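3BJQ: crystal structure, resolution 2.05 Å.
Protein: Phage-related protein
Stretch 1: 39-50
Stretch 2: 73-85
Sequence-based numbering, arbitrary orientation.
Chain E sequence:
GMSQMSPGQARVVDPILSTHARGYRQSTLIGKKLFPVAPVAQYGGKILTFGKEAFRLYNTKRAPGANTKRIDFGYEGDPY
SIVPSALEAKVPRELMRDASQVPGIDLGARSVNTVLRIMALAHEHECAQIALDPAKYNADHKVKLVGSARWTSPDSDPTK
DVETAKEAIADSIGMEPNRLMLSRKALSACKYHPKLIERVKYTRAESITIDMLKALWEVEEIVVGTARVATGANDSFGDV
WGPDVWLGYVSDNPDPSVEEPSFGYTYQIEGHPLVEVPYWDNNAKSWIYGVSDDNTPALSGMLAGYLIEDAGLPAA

Stretch 1 39-50: PVAQYGGKILTF
Stretch 2, residues 73-85: FGYEGDPYSIVPS

How are the two stretches joined along their backbones? Strand 44-49 runs antiparallel to the strand around 75-77 and then to the one around 79-81, the second stretch turning a corner at D78. G44 faces S81 and G45 faces Y80; K46 lies beside P79, their CA atoms 4.2 Å apart. The register then slips by one, a beta bulge, so that L48 faces E76 and T49 faces Y75. Reciprocal pairs of bonds join G45 to Y80 and T49 to Y75: G45 N to Y80 O, 3.2 Å, with Y80 N to G45 O, 2.9 Å; and T49 N to Y75 O, 2.8 Å, with Y75 N to T49 O, 2.9 Å. Across the bulge, I47 N donates to D78 O at 2.8 Å and G77 N to I47 O at 2.9 Å. Beyond the strand, I82 N reaches Y43 O at 2.7 Å, almost straight.

Why does Y80 cover more surface than any other residue? Its side chain, chi1 77° (p) and chi2 81°, lies back across the first stretch, with G45 N and G44 C over one ring face. G45 (phi 176°, psi -158°) suits this place because an ideal CB there would come 2.9 Å from Y80 CE2, a clash. At the far end Y80 OH donates to Q42 O at 2.6 Å, so the phenol reaches from G45 back to Q42 and satisfies a loop carbonyl. I47, chi1 m and chi2 t, packs CG1 3.9 Å from Y80 CB.

What does Y43 add beyond the strand? With chi1 -84° (m) and chi2 83°, its ring places CD2 3.8 Å from I82 CG2 and CE2 4.0 Å from P84 CG. Buried I82, m and t, also sets CD1 3.8 Å from V40 CG2, an apolar contact well suited to two branched aliphatic chains. A water lies 2.7 Å from S81 OG and donates a weak bond to Y43 O at 3.1 Å.

How do K46 and T49 fit around the bulge? The CB of K46 points away overall yet lies 3.8 Å from E76 CB; the chain, chi1 -89° and then p, t, p, brings CG to 3.2 Å from G77 O and NZ to 4.0 Å from P79 CB. T49 (m) rests CB over the face of the Y75 ring, 3.8 Å from its centroid, a CH-pi contact made with Y75 at chi1 p. Glycines leave the needed room: an ideal CB on G77 would come 2.2 Å from T49 OG1, and one on G74 2.7 Å from F50 CE1.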

# COMPACT_ATOMS: atom_id res chain seq x y z
N PRO E 39 -31.46 -12.04 -5.22
CA PRO E 39 -30.87 -13.06 -6.10
C PRO E 39 -31.53 -14.44 -6.05
O PRO E 39 -31.93 -14.93 -4.98
CB PRO E 39 -29.43 -13.13 -5.60
CG PRO E 39 -29.57 -12.85 -4.14
CD PRO E 39 -30.62 -11.81 -4.04
N VAL E 40 -31.67 -15.03 -7.23
CA VAL E 40 -32.06 -16.40 -7.39
C VAL E 40 -31.05 -17.05 -8.38
O VAL E 40 -30.26 -16.37 -9.02
CB VAL E 40 -33.53 -16.60 -7.92
CG1 VAL E 40 -34.51 -15.93 -7.05
CG2 VAL E 40 -33.71 -16.15 -9.36
N ALA E 41 -31.09 -18.37 -8.47
CA ALA E 41 -30.22 -19.11 -9.39
C ALA E 41 -30.98 -19.70 -10.56
O ALA E 41 -30.43 -19.84 -11.65
CB ALA E 41 -29.51 -20.22 -8.63
N GLN E 42 -32.24 -20.08 -10.34
CA GLN E 42 -33.07 -20.75 -11.36
C GLN E 42 -33.88 -19.79 -12.24
O GLN E 42 -34.52 -18.85 -11.74
CB GLN E 42 -34.07 -21.72 -10.69
CG GLN E 42 -33.48 -22.96 -9.98
CD GLN E 42 -34.57 -23.85 -9.31
OE1 GLN E 42 -35.75 -23.48 -9.24
NE2 GLN E 42 -34.16 -25.03 -8.83
N TYR E 43 -33.88 -20.07 -13.55
CA TYR E 43 -34.67 -19.32 -14.52
C TYR E 43 -36.16 -19.68 -14.46
O TYR E 43 -37.02 -18.88 -14.86
CB TYR E 43 -34.17 -19.56 -15.94
CG TYR E 43 -33.03 -18.66 -16.30
CD1 TYR E 43 -31.74 -18.98 -15.94
CD2 TYR E 43 -33.25 -17.49 -17.00
CE1 TYR E 43 -30.67 -18.13 -16.27
CE2 TYR E 43 -32.20 -16.65 -17.33
CZ TYR E 43 -30.92 -16.98 -16.96
OH TYR E 43 -29.90 -16.14 -17.26
N GLY E 44 -36.46 -20.88 -13.97
CA GLY E 44 -37.84 -21.31 -13.77
C GLY E 44 -37.97 -21.89 -12.37
O GLY E 44 -37.02 -22.49 -11.84
N GLY E 45 -39.12 -21.70 -11.74
CA GLY E 45 -39.30 -22.23 -10.40
C GLY E 45 -40.64 -21.83 -9.84
O GLY E 45 -41.56 -21.50 -10.58
N LYS E 46 -40.74 -21.85 -8.51
CA LYS E 46 -41.94 -21.46 -7.81
C LYS E 46 -41.63 -20.26 -6.96
O LYS E 46 -40.56 -20.20 -6.35
CB LYS E 46 -42.45 -22.59 -6.93
CG LYS E 46 -43.42 -23.56 -7.63
CD LYS E 46 -42.74 -24.63 -8.38
CE LYS E 46 -43.76 -25.58 -8.99
NZ LYS E 46 -44.69 -24.85 -9.91
N ILE E 47 -42.56 -19.31 -6.91
CA ILE E 47 -42.42 -18.12 -6.10
C ILE E 47 -42.58 -18.53 -4.65
O ILE E 47 -43.58 -19.15 -4.29
CB ILE E 47 -43.51 -17.04 -6.44
CG1 ILE E 47 -43.40 -16.58 -7.89
CG2 ILE E 47 -43.43 -15.85 -5.47
CD1 ILE E 47 -44.56 -15.73 -8.37
N LEU E 48 -41.61 -18.18 -3.81
CA LEU E 48 -41.74 -18.44 -2.37
C LEU E 48 -42.79 -17.46 -1.89
O LEU E 48 -42.59 -16.23 -1.98
CB LEU E 48 -40.41 -18.30 -1.65
CG LEU E 48 -40.42 -18.87 -0.23
CD1 LEU E 48 -40.65 -20.40 -0.21
CD2 LEU E 48 -39.11 -18.54 0.44
N THR E 49 -43.91 -17.99 -1.42
CA THR E 49 -45.11 -17.21 -1.14
C THR E 49 -45.38 -17.10 0.36
O THR E 49 -45.17 -18.05 1.12
CB THR E 49 -46.31 -17.84 -1.89
OG1 THR E 49 -45.99 -17.91 -3.28
CG2 THR E 49 -47.61 -17.04 -1.72
N PHE E 50 -45.83 -15.93 0.77
CA PHE E 50 -46.09 -15.64 2.15
C PHE E 50 -47.56 -15.32 2.37
O PHE E 50 -48.04 -14.25 1.98
CB PHE E 50 -45.19 -14.49 2.61
CG PHE E 50 -43.77 -14.65 2.15
CD1 PHE E 50 -42.97 -15.64 2.68
CD2 PHE E 50 -43.28 -13.87 1.13
CE1 PHE E 50 -41.68 -15.81 2.25
CE2 PHE E 50 -41.99 -14.01 0.69
CZ PHE E 50 -41.17 -14.97 1.27
N PHE E 73 -40.22 -19.60 6.18
CA PHE E 73 -41.49 -18.89 6.36
C PHE E 73 -42.49 -19.15 5.23
O PHE E 73 -43.68 -19.37 5.51
CB PHE E 73 -41.26 -17.40 6.50
CG PHE E 73 -40.39 -17.06 7.63
CD1 PHE E 73 -40.86 -17.20 8.91
CD2 PHE E 73 -39.09 -16.66 7.43
CE1 PHE E 73 -40.05 -16.92 9.98
CE2 PHE E 73 -38.28 -16.39 8.51
CZ PHE E 73 -38.77 -16.52 9.76
N GLY E 74 -42.01 -19.14 3.99
CA GLY E 74 -42.91 -19.20 2.84
C GLY E 74 -43.16 -20.59 2.30
O GLY E 74 -42.53 -21.55 2.76
N TYR E 75 -44.08 -20.69 1.33
CA TYR E 75 -44.40 -21.95 0.62
C TYR E 75 -44.23 -21.81 -0.90
O TYR E 75 -44.32 -20.71 -1.46
CB TYR E 75 -45.83 -22.43 0.94
CG TYR E 75 -46.96 -21.52 0.48
CD1 TYR E 75 -47.47 -20.55 1.33
CD2 TYR E 75 -47.53 -21.64 -0.78
CE1 TYR E 75 -48.49 -19.71 0.93
CE2 TYR E 75 -48.57 -20.80 -1.19
CZ TYR E 75 -49.03 -19.83 -0.33
OH TYR E 75 -50.07 -18.99 -0.69
N GLU E 76 -43.99 -22.92 -1.57
CA GLU E 76 -43.88 -22.88 -3.02
C GLU E 76 -45.24 -22.58 -3.61
O GLU E 76 -46.17 -23.38 -3.50
CB GLU E 76 -43.40 -24.20 -3.59
CG GLU E 76 -41.98 -24.52 -3.25
CD GLU E 76 -41.51 -25.78 -3.94
OE1 GLU E 76 -42.25 -26.78 -3.90
OE2 GLU E 76 -40.40 -25.78 -4.50
N GLY E 77 -45.36 -21.44 -4.26
CA GLY E 77 -46.63 -21.02 -4.82
C GLY E 77 -46.62 -21.13 -6.31
O GLY E 77 -46.17 -22.12 -6.85
N ASP E 78 -47.09 -20.07 -6.96
CA ASP E 78 -47.21 -20.01 -8.41
C ASP E 78 -45.85 -20.05 -9.08
O ASP E 78 -44.87 -19.64 -8.51
CB ASP E 78 -47.95 -18.72 -8.84
CG ASP E 78 -49.43 -18.74 -8.48
OD1 ASP E 78 -49.91 -19.79 -8.04
OD2 ASP E 78 -50.12 -17.71 -8.66
N PRO E 79 -45.80 -20.58 -10.30
CA PRO E 79 -44.53 -20.66 -10.97
C PRO E 79 -44.09 -19.29 -11.46
O PRO E 79 -44.91 -18.41 -11.68
CB PRO E 79 -44.83 -21.56 -12.16
CG PRO E 79 -46.24 -21.32 -12.46
CD PRO E 79 -46.89 -21.10 -11.14
N TYR E 80 -42.79 -19.14 -11.60
CA TYR E 80 -42.21 -17.94 -12.18
C TYR E 80 -41.31 -18.37 -13.32
O TYR E 80 -40.81 -19.50 -13.33
CB TYR E 80 -41.40 -17.14 -11.16
CG TYR E 80 -40.01 -17.69 -10.84
CD1 TYR E 80 -38.93 -17.44 -11.67
CD2 TYR E 80 -39.79 -18.39 -9.66
CE1 TYR E 80 -37.66 -17.90 -11.34
CE2 TYR E 80 -38.55 -18.87 -9.34
CZ TYR E 80 -37.49 -18.62 -10.18
OH TYR E 80 -36.27 -19.11 -9.84
N SER E 81 -41.07 -17.45 -14.25
CA SER E 81 -40.19 -17.73 -15.35
C SER E 81 -39.43 -16.47 -15.73
O SER E 81 -40.03 -15.44 -16.08
CB SER E 81 -40.96 -18.31 -16.54
OG SER E 81 -40.06 -18.63 -17.60
N ILE E 82 -38.11 -16.55 -15.64
CA ILE E 82 -37.27 -15.44 -16.02
C ILE E 82 -36.92 -15.72 -17.48
O ILE E 82 -36.35 -16.77 -17.79
CB ILE E 82 -36.01 -15.37 -15.14
CG1 ILE E 82 -36.40 -15.00 -13.71
CG2 ILE E 82 -34.99 -14.37 -15.72
CD1 ILE E 82 -35.31 -15.20 -12.69
N VAL E 83 -37.30 -14.81 -18.37
CA VAL E 83 -37.00 -14.97 -19.79
C VAL E 83 -35.63 -14.37 -20.07
O VAL E 83 -35.39 -13.20 -19.74
CB VAL E 83 -38.10 -14.34 -20.71
CG1 VAL E 83 -37.66 -14.30 -22.18
CG2 VAL E 83 -39.41 -15.14 -20.59
N PRO E 84 -34.71 -15.17 -20.64
CA PRO E 84 -33.42 -14.63 -21.02
C PRO E 84 -33.62 -13.52 -22.04
O PRO E 84 -34.17 -13.77 -23.10
CB PRO E 84 -32.71 -15.83 -21.66
CG PRO E 84 -33.37 -17.00 -21.13
CD PRO E 84 -34.79 -16.61 -20.95
N SER E 85 -33.20 -12.32 -21.71
CA SER E 85 -33.50 -11.17 -22.55
C SER E 85 -32.29 -10.26 -22.69
O SER E 85 -32.38 -9.03 -22.49
CB SER E 85 -34.69 -10.39 -21.97
OG SER E 85 -35.80 -11.23 -21.70
O HOH W 1 -37.64 -19.86 -17.78
O HOH W 2 -47.50 -17.43 -5.29